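Local coordinates for protein aerobactin synthase IucC (Klebsiella pneumoniae, PDB 6CN7) that probably catalyses the ATP-dependent attachment of a second N6-acetyl-N6-hydroxylysine to citryl-N6-acetyl-N6-hydroxylysine, completing the siderophore aerobactin, at residues P409-L414 / A528-F533; L511-L516 / S534-Q539. The protein carries 5 engineered substitutions. All blocks are in the same frame, centred on the assembly; numbering follows the deposited sequence.

Contact 1. Residues P409-L414 / A528-F533; sequences PLYHLL and ARFALF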
loop_
_atom_site.group_PDB
_atom_site.type_symbol
_atom_site.label_atom_id
_atom_site.label_comp_id
_atom_site.label_asym_id
_atom_site.label_seq_id
_atom_site.Cartn_x
_atom_site.Cartn_y
_atom_site.Cartn_z
ATOM N N PRO A 409 6.333 -14.155 -41.262
ATOM C CA PRO A 409 6.303 -12.681 -41.196
ATOM C C PRO A 409 7.421 -12.099 -40.350
ATOM O O PRO A 409 8.043 -11.105 -40.745
ATOM C CB PRO A 409 4.922 -12.379 -40.592
ATOM C CG PRO A 409 4.136 -13.620 -40.755
ATOM C CD PRO A 409 5.092 -14.756 -40.749
ATOM N N LEU A 410 7.697 -12.697 -39.192
ATOM C CA LEU A 410 8.719 -12.154 -38.304
ATOM C C LEU A 410 10.109 -12.292 -38.910
ATOM O O LEU A 410 10.926 -11.369 -38.818
ATOM C CB LEU A 410 8.654 -12.853 -36.946
ATOM C CG LEU A 410 7.367 -12.627 -36.147
ATOM C CD1 LEU A 410 7.349 -13.510 -34.913
ATOM C CD2 LEU A 410 7.220 -11.163 -35.756
ATOM N N TYR A 411 10.399 -13.434 -39.534
ATOM C CA TYR A 411 11.712 -13.624 -40.140
ATOM C C TYR A 411 11.874 -12.755 -41.379
ATOM O O TYR A 411 12.960 -12.217 -41.629
ATOM C CB TYR A 411 11.917 -15.097 -40.481
ATOM C CG TYR A 411 13.320 -15.445 -40.916
ATOM C CD1 TYR A 411 14.407 -15.185 -40.092
ATOM C CD2 TYR A 411 13.558 -16.050 -42.141
ATOM C CE1 TYR A 411 15.693 -15.504 -40.482
ATOM C CE2 TYR A 411 14.841 -16.375 -42.540
ATOM C CZ TYR A 411 15.903 -16.101 -41.704
ATOM O OH TYR A 411 17.182 -16.422 -42.098
ATOM N N HIS A 412 10.805 -12.604 -42.163
ATOM C CA HIS A 412 10.856 -11.741 -43.339
ATOM C C HIS A 412 11.055 -10.285 -42.939
ATOM O O HIS A 412 11.879 -9.574 -43.525
ATOM C CB HIS A 412 9.576 -11.907 -44.161
ATOM C CG HIS A 412 9.491 -10.994 -45.344
ATOM N ND1 HIS A 412 10.317 -11.113 -46.440
ATOM C CD2 HIS A 412 8.670 -9.949 -45.605
ATOM C CE1 HIS A 412 10.012 -10.182 -47.324
ATOM N NE2 HIS A 412 9.017 -9.462 -46.841
ATOM N N LEU A 413 10.299 -9.819 -41.941
ATOM C CA LEU A 413 10.493 -8.464 -41.437
ATOM C C LEU A 413 11.953 -8.220 -41.073
ATOM O O LEU A 413 12.511 -7.158 -41.374
ATOM C CB LEU A 413 9.589 -8.227 -40.225
ATOM C CG LEU A 413 9.621 -6.831 -39.594
ATOM C CD1 LEU A 413 9.170 -5.771 -40.586
ATOM C CD2 LEU A 413 8.753 -6.795 -38.346
ATOM N N LEU A 414 12.595 -9.206 -40.440
ATOM C CA LEU A 414 13.983 -9.044 -40.016
ATOM C C LEU A 414 14.931 -8.998 -41.209
ATOM O O LEU A 414 15.752 -8.079 -41.327
ATOM C CB LEU A 414 14.373 -10.181 -39.069
ATOM C CG LEU A 414 15.860 -10.289 -38.710
ATOM C CD1 LEU A 414 16.343 -9.022 -38.023
ATOM C CD2 LEU A 414 16.117 -11.505 -37.837
ATOM N N ALA A 528 21.899 -13.125 -49.653
ATOM C CA ALA A 528 22.883 -12.603 -48.711
ATOM C C ALA A 528 22.250 -12.281 -47.363
ATOM O O ALA A 528 22.829 -12.581 -46.313
ATOM C CB ALA A 528 23.560 -11.364 -49.295
ATOM N N ARG A 529 21.066 -11.664 -47.369
ATOM C CA ARG A 529 20.390 -11.350 -46.113
ATOM C C ARG A 529 20.184 -12.601 -45.271
ATOM O O ARG A 529 20.302 -12.557 -44.040
ATOM C CB ARG A 529 19.048 -10.670 -46.391
ATOM C CG ARG A 529 19.155 -9.312 -47.069
ATOM C CD ARG A 529 19.695 -8.251 -46.120
ATOM N NE ARG A 529 19.840 -6.953 -46.774
ATOM C CZ ARG A 529 18.868 -6.053 -46.889
ATOM N NH1 ARG A 529 17.660 -6.299 -46.395
ATOM N NH2 ARG A 529 19.104 -4.900 -47.500
ATOM N N PHE A 530 19.876 -13.730 -45.913
ATOM C CA PHE A 530 19.633 -14.960 -45.166
ATOM C C PHE A 530 20.923 -15.506 -44.567
ATOM O O PHE A 530 20.919 -16.039 -43.452
ATOM C CB PHE A 530 18.971 -15.999 -46.072
ATOM C CG PHE A 530 17.597 -15.607 -46.544
ATOM C CD1 PHE A 530 16.734 -14.915 -45.711
ATOM C CD2 PHE A 530 17.169 -15.927 -47.822
ATOM C CE1 PHE A 530 15.471 -14.552 -46.138
ATOM C CE2 PHE A 530 15.905 -15.564 -48.256
ATOM C CZ PHE A 530 15.057 -14.876 -47.411
ATOM N N ALA A 531 22.039 -15.385 -45.290
ATOM C CA ALA A 531 23.329 -15.740 -44.706
ATOM C C ALA A 531 23.634 -14.860 -43.501
ATOM O O ALA A 531 24.227 -15.318 -42.517
ATOM C CB ALA A 531 24.435 -15.616 -45.753
ATOM N N LEU A 532 23.228 -13.592 -43.559
ATOM C CA LEU A 532 23.471 -12.672 -42.455
ATOM C C LEU A 532 22.600 -12.998 -41.249
ATOM O O LEU A 532 23.001 -12.731 -40.110
ATOM C CB LEU A 532 23.225 -11.238 -42.923
ATOM C CG LEU A 532 23.547 -10.111 -41.943
ATOM C CD1 LEU A 532 25.036 -10.051 -41.647
ATOM C CD2 LEU A 532 23.057 -8.786 -42.503
ATOM N N PHE A 533 21.415 -13.569 -41.474
ATOM C CA PHE A 533 20.523 -13.952 -40.384
ATOM C C PHE A 533 20.197 -15.440 -40.445
ATOM O O PHE A 533 19.025 -15.814 -40.566
ATOM C CB PHE A 533 19.218 -13.152 -40.443
ATOM C CG PHE A 533 19.393 -11.673 -40.269
ATOM C CD1 PHE A 533 19.782 -11.143 -39.051
ATOM C CD2 PHE A 533 19.140 -10.808 -41.320
ATOM C CE1 PHE A 533 19.935 -9.778 -38.888
ATOM C CE2 PHE A 533 19.288 -9.444 -41.166
ATOM C CZ PHE A 533 19.686 -8.927 -39.949
#

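Contact 2. Residues L511-L516 / S534-Q539; sequences LLAAVL and SLFKPQ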
loop_
_atom_site.group_PDB
_atom_site.type_symbol
_atom_site.label_atom_id
_atom_site.label_comp_id
_atom_site.label_asym_id
_atom_site.label_seq_id
_atom_site.Cartn_x
_atom_site.Cartn_y
_atom_site.Cartn_z
ATOM N N LEU A 511 9.345 -29.679 -40.056
ATOM C CA LEU A 511 8.294 -28.884 -40.682
ATOM C C LEU A 511 8.614 -27.395 -40.619
ATOM O O LEU A 511 8.359 -26.660 -41.579
ATOM C CB LEU A 511 6.951 -29.169 -40.009
ATOM C CG LEU A 511 6.178 -30.400 -40.492
ATOM C CD1 LEU A 511 6.937 -31.679 -40.224
ATOM C CD2 LEU A 511 4.820 -30.451 -39.818
ATOM N N LEU A 512 9.167 -26.932 -39.496
ATOM C CA LEU A 512 9.535 -25.525 -39.381
ATOM C C LEU A 512 10.631 -25.168 -40.377
ATOM O O LEU A 512 10.565 -24.133 -41.049
ATOM C CB LEU A 512 9.983 -25.216 -37.951
ATOM C CG LEU A 512 10.468 -23.786 -37.690
ATOM C CD1 LEU A 512 9.388 -22.770 -38.034
ATOM C CD2 LEU A 512 10.912 -23.630 -36.241
ATOM N N ALA A 513 11.653 -26.020 -40.483
ATOM C CA ALA A 513 12.739 -25.762 -41.424
ATOM C C ALA A 513 12.235 -25.763 -42.860
ATOM O O ALA A 513 12.690 -24.964 -43.687
ATOM C CB ALA A 513 13.843 -26.801 -41.243
ATOM N N ALA A 514 11.294 -26.655 -43.178
ATOM C CA ALA A 514 10.746 -26.698 -44.530
ATOM C C ALA A 514 9.988 -25.418 -44.855
ATOM O O ALA A 514 10.112 -24.881 -45.962
ATOM C CB ALA A 514 9.839 -27.917 -44.688
ATOM N N VAL A 515 9.195 -24.915 -43.907
ATOM C CA VAL A 515 8.517 -23.638 -44.108
ATOM C C VAL A 515 9.536 -22.524 -44.304
ATOM O O VAL A 515 9.339 -21.618 -45.121
ATOM C CB VAL A 515 7.571 -23.345 -42.926
ATOM C CG1 VAL A 515 7.035 -21.918 -42.993
ATOM C CG2 VAL A 515 6.419 -24.333 -42.919
ATOM N N LEU A 516 10.644 -22.575 -43.562
ATOM C CA LEU A 516 11.688 -21.567 -43.718
ATOM C C LEU A 516 12.503 -21.786 -44.987
ATOM O O LEU A 516 12.938 -20.815 -45.613
ATOM C CB LEU A 516 12.613 -21.566 -42.498
ATOM C CG LEU A 516 12.003 -21.090 -41.178
ATOM C CD1 LEU A 516 12.913 -21.449 -40.012
ATOM C CD2 LEU A 516 11.745 -19.587 -41.207
ATOM N N SER A 534 21.211 -16.296 -40.358
ATOM C CA SER A 534 21.011 -17.722 -40.586
ATOM C C SER A 534 20.423 -18.392 -39.351
ATOM O O SER A 534 20.931 -18.224 -38.237
ATOM C CB SER A 534 22.328 -18.394 -40.965
ATOM O OG SER A 534 22.185 -19.804 -40.974
ATOM N N LEU A 535 19.351 -19.155 -39.556
ATOM C CA LEU A 535 18.734 -19.950 -38.505
ATOM C C LEU A 535 19.170 -21.407 -38.551
ATOM O O LEU A 535 18.615 -22.231 -37.817
ATOM C CB LEU A 535 17.209 -19.867 -38.609
ATOM C CG LEU A 535 16.597 -18.473 -38.466
ATOM C CD1 LEU A 535 15.127 -18.506 -38.852
ATOM C CD2 LEU A 535 16.770 -17.958 -37.044
ATOM N N PHE A 536 20.153 -21.745 -39.388
ATOM C CA PHE A 536 20.570 -23.128 -39.585
ATOM C C PHE A 536 22.046 -23.345 -39.268
ATOM O O PHE A 536 22.629 -24.340 -39.710
ATOM C CB PHE A 536 20.260 -23.569 -41.015
ATOM C CG PHE A 536 18.793 -23.585 -41.332
ATOM C CD1 PHE A 536 18.160 -22.448 -41.808
ATOM C CD2 PHE A 536 18.042 -24.733 -41.141
ATOM C CE1 PHE A 536 16.810 -22.460 -42.094
ATOM C CE2 PHE A 536 16.694 -24.750 -41.426
ATOM C CZ PHE A 536 16.075 -23.612 -41.903
ATOM N N LYS A 537 22.667 -22.438 -38.517
ATOM C CA LYS A 537 24.001 -22.703 -38.010
ATOM C C LYS A 537 23.942 -23.880 -37.035
ATOM O O LYS A 537 22.963 -24.034 -36.299
ATOM C CB LYS A 537 24.576 -21.468 -37.317
ATOM C CG LYS A 537 24.981 -20.336 -38.262
ATOM C CD LYS A 537 25.621 -19.179 -37.494
ATOM C CE LYS A 537 26.153 -18.084 -38.416
ATOM N NZ LYS A 537 25.122 -17.069 -38.775
ATOM N N PRO A 538 24.970 -24.731 -37.007
ATOM C CA PRO A 538 24.889 -25.942 -36.173
ATOM C C PRO A 538 24.738 -25.666 -34.691
ATOM O O PRO A 538 24.246 -26.539 -33.965
ATOM C CB PRO A 538 26.208 -26.672 -36.476
ATOM C CG PRO A 538 27.112 -25.640 -37.031
ATOM C CD PRO A 538 26.245 -24.651 -37.739
ATOM N N GLN A 539 25.136 -24.491 -34.214
ATOM C CA GLN A 539 25.035 -24.151 -32.804
ATOM C C GLN A 539 24.212 -22.882 -32.620
ATOM O O GLN A 539 24.036 -22.085 -33.547
ATOM C CB GLN A 539 26.421 -23.957 -32.173
ATOM C CG GLN A 539 27.250 -25.232 -32.060
ATOM C CD GLN A 539 28.186 -25.443 -33.237
ATOM O OE1 GLN A 539 28.306 -24.587 -34.113
ATOM N NE2 GLN A 539 28.859 -26.588 -33.256
#

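Contact 1. Residues P409-L414 / A528-F533
Tyr411 reaches across to the chain just beyond helix 527-532 and gives its hydroxyl hydrogen to the backbone: OH lies 2.5 Å from Phe533 O, a hydrogen bond shorter than usual, its length probably not exact at this resolution. The acceptor sits at the edge of the phenol ring, in its plane. Tyrosine CG, anti to the backbone N (chi1 -171°), lies beside the carbonyl carbon, and from there the ring carries the hydroxyl to Phe533. Phe533 is the first residue past the helix to leave helical backbone angles, so the phenol grips the chain just where the helix gives way to loop. Beside the bond runs the Phe530 ring, nearly parallel to the tyrosine ring (16° between planes) but slid so far that the two barely overlap, with centroids 5.9 Å apart; Tyr411 CE2 meets Phe530 CD1 at 4.0 Å.

The other half of the contact is a CH-pi interaction. Leu414, with CG likewise anti to its backbone N (chi1 170°), sets CG over the middle of the Phe533 ring, 3.9 Å from the centroid, while CD1 bears on CE1 of that ring at 3.8 Å.

Helix 395-417 thus meets the C-terminal end of helix 527-532 in a buried interface within the FhuF-like region of this IucA/IucC-family synthetase. Helix 475-499 supplies Ala475 and Ile479 against Phe533, and helix 505-521 brings Tyr519 against both Tyr411 and Phe530.

Contact 2. Residues L511-L516 / S534-Q539
Ala513 and Leu516, one helical turn apart on helix 505-521, receive the Phe536 ring, and every interaction between the two segments is apolar. The phenylalanine comes in edge first: Ala513 CB is 3.5 Å from Phe536 CE2, and Ala513 CA also lies in the ring plane at that rim. Leu516 touches the same rim through its CB, 4.1 Å from Phe536 CZ. The CB of Phe536 already faces the helix, and with CG anti to the carbonyl carbon (chi1 -64°) the ring carries on to Ala513.

A second apolar contact joins the leucines. Leu516 CD1 meets Leu535 CD1 at 3.9 Å, methyl to methyl, with the two side chains crossing at about a right angle.

Hydrogen bonding shapes the loop itself. Ser534 OG accepts from Phe536 N at 3.2 Å, with an N-H...O angle of 163°, closing an ST turn that starts one residue beyond the end of helix 527-532. This turn bends the chain where Leu535 and Phe536 both point their side chains at helix 505-521, before the loop runs on to strand 539-541.

Beyond the two segments, Leu573 of helix 572-575 packs on Leu516, Leu535 and Phe536 alike. Asn571 ND2 hydrogen-bonds to the backbone oxygens of Leu535 and Lys537.

In the fold
Contacts 1 and 2 are neighbours in space, their centres about 12 Å apart, and continuous in the chain, since 528-533 runs straight into 534-539. Tyr411 joins them directly: its CE1 packs 3.5 Å from Leu535 CD1, and its CD2 lies 4.1 Å from Leu516 CD2. One tyrosine of helix 395-417 therefore touches both segments of contact 2 as well as its partners in contact 1. Their segments alternate along the chain, and all four belong to the part of it related to FhuF-like proteins. Both centres lie well off the middle of the chain, about 23 and 24 Å from it. Helices 505-521 and 527-532 follow one another, so contact 2 folds the loop after the second back onto the first.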